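Local coordinates for protein octaprenyl-diphosphate synthase (Roseobacter denitrificans, PDB 4JXN) that probably lengthens farnesyl diphosphate with five isopentenyl diphosphate units, using magnesium, to make octaprenyl diphosphate for the side chains of isoprenoid quinones, at residues E208-L213 / R305-L310. Coordinates in Å, arbitrary orientation, origin at the centre of the assembly. Numbering follows the deposited sequence.
Sequences EYGDAL and RAKAAL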
loop_
_atom_site.group_PDB
_atom_site.type_symbol
_atom_site.label_atom_id
_atom_site.label_comp_id
_atom_site.label_asym_id
_atom_site.label_seq_id
_atom_site.Cartn_x
_atom_site.Cartn_y
_atom_site.Cartn_z
ATOM N N GLU A 208 -1.428 8.502 -23.819
ATOM C CA GLU A 208 -1.283 9.956 -24.017
ATOM C C GLU A 208 -2.583 10.712 -23.793
ATOM O O GLU A 208 -2.583 11.783 -23.170
ATOM C CB GLU A 208 -0.704 10.291 -25.404
ATOM C CG GLU A 208 0.807 10.110 -25.517
ATOM C CD GLU A 208 1.594 11.398 -25.286
ATOM O OE1 GLU A 208 1.418 12.370 -26.059
ATOM O OE2 GLU A 208 2.410 11.437 -24.338
ATOM N N TYR A 209 -3.689 10.165 -24.291
ATOM C CA TYR A 209 -5.014 10.698 -23.944
ATOM C C TYR A 209 -5.212 10.860 -22.433
ATOM O O TYR A 209 -5.605 11.924 -21.972
ATOM C CB TYR A 209 -6.109 9.801 -24.468
ATOM C CG TYR A 209 -7.484 10.255 -24.071
ATOM C CD1 TYR A 209 -8.114 11.275 -24.750
ATOM C CD2 TYR A 209 -8.144 9.679 -22.997
ATOM C CE1 TYR A 209 -9.368 11.721 -24.376
ATOM C CE2 TYR A 209 -9.398 10.116 -22.614
ATOM C CZ TYR A 209 -10.010 11.141 -23.310
ATOM O OH TYR A 209 -11.279 11.567 -22.956
ATOM N N GLY A 210 -4.953 9.798 -21.681
ATOM C CA GLY A 210 -5.194 9.794 -20.256
ATOM C C GLY A 210 -4.244 10.712 -19.503
ATOM O O GLY A 210 -4.619 11.331 -18.519
ATOM N N ASP A 211 -3.005 10.802 -19.963
ATOM C CA ASP A 211 -2.031 11.678 -19.326
ATOM C C ASP A 211 -2.463 13.130 -19.507
ATOM O O ASP A 211 -2.596 13.882 -18.535
ATOM C CB ASP A 211 -0.627 11.432 -19.899
ATOM C CG ASP A 211 0.413 12.414 -19.367
ATOM O OD1 ASP A 211 0.756 12.378 -18.162
ATOM O OD2 ASP A 211 0.908 13.224 -20.174
ATOM N N ALA A 212 -2.732 13.515 -20.747
ATOM C CA ALA A 212 -3.118 14.895 -21.013
ATOM C C ALA A 212 -4.427 15.233 -20.323
ATOM O O ALA A 212 -4.564 16.323 -19.786
ATOM C CB ALA A 212 -3.219 15.152 -22.496
ATOM N N LEU A 213 -5.379 14.299 -20.336
ATOM C CA LEU A 213 -6.672 14.512 -19.681
ATOM C C LEU A 213 -6.523 14.680 -18.174
ATOM O O LEU A 213 -7.272 15.438 -17.566
ATOM C CB LEU A 213 -7.638 13.351 -19.950
ATOM C CG LEU A 213 -9.093 13.500 -19.467
ATOM C CD1 LEU A 213 -9.848 14.520 -20.313
ATOM C CD2 LEU A 213 -9.822 12.161 -19.461
ATOM N N ARG A 305 -4.720 18.482 -26.587
ATOM C CA ARG A 305 -3.720 17.433 -26.746
ATOM C C ARG A 305 -4.325 16.057 -26.535
ATOM O O ARG A 305 -4.022 15.128 -27.279
ATOM C CB ARG A 305 -2.556 17.641 -25.781
ATOM C CG ARG A 305 -1.380 16.708 -26.017
ATOM C CD ARG A 305 -0.156 17.095 -25.218
ATOM N NE ARG A 305 -0.256 16.768 -23.795
ATOM C CZ ARG A 305 0.100 15.608 -23.239
ATOM N NH1 ARG A 305 -0.034 15.449 -21.930
ATOM N NH2 ARG A 305 0.579 14.599 -23.966
ATOM N N ALA A 306 -5.185 15.933 -25.529
ATOM C CA ALA A 306 -5.885 14.679 -25.283
ATOM C C ALA A 306 -6.640 14.263 -26.535
ATOM O O ALA A 306 -6.464 13.154 -27.041
ATOM C CB ALA A 306 -6.845 14.812 -24.114
ATOM N N LYS A 307 -7.464 15.158 -27.060
ATOM C CA LYS A 307 -8.281 14.835 -28.218
ATOM C C LYS A 307 -7.453 14.494 -29.443
ATOM O O LYS A 307 -7.777 13.574 -30.175
ATOM C CB LYS A 307 -9.222 15.986 -28.546
ATOM C CG LYS A 307 -9.943 16.554 -27.346
ATOM C CD LYS A 307 -10.420 17.960 -27.630
ATOM C CE LYS A 307 -11.684 17.943 -28.455
ATOM N NZ LYS A 307 -12.160 19.320 -28.744
ATOM N N ALA A 308 -6.385 15.238 -29.673
ATOM C CA ALA A 308 -5.504 14.948 -30.801
ATOM C C ALA A 308 -4.860 13.579 -30.674
ATOM O O ALA A 308 -4.638 12.908 -31.667
ATOM C CB ALA A 308 -4.425 16.009 -30.936
ATOM N N ALA A 309 -4.562 13.164 -29.452
ATOM C CA ALA A 309 -3.937 11.863 -29.231
ATOM C C ALA A 309 -4.830 10.694 -29.684
ATOM O O ALA A 309 -4.335 9.595 -29.923
ATOM C CB ALA A 309 -3.556 11.700 -27.765
ATOM N N LEU A 310 -6.136 10.932 -29.797
ATOM C CA LEU A 310 -7.056 9.930 -30.331
ATOM C C LEU A 310 -7.042 9.807 -31.861
ATOM O O LEU A 310 -7.615 8.870 -32.401
ATOM C CB LEU A 310 -8.474 10.240 -29.874
ATOM C CG LEU A 310 -8.700 10.203 -28.357
ATOM C CD1 LEU A 310 -9.977 10.938 -27.991
ATOM C CD2 LEU A 310 -8.751 8.774 -27.846
#
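Small residues let helices 200-224 and 291-309 lie close in this all-helical prenyl synthase fold: the segments run antiparallel at 172°, their axes 7.9 Å apart, and the CA atoms of Tyr209 and Ala306 are 4.3 Å from each other. Ala212 CB meets Ala306 CB at 4.0 Å, and Ala309 CB lies 3.8 Å from the backbone N of Tyr209; larger side chains here would force the backbones apart. Tyr209 extends the apolar packing, with CD1 3.8 Å from Ala306 CB and CE1 3.7 Å from Leu310 CD1, while its hydroxyl bonds to the carbonyl of Leu322 in helix 317-330. Along the border, the long Arg305 lays one guanidinium face over Ala212 CB and forms salt bridges at its edge: NH1 to Asp211 OD2 (3.0 Å, also a hydrogen bond) and NH2 to Glu208 OE1 (3.2 Å). Gln302 also binds Arg305, and Arg178 of helix 170-196 pairs with Asp211. The chemistry thus joins close alanine packing to a charge network that reaches a third helix.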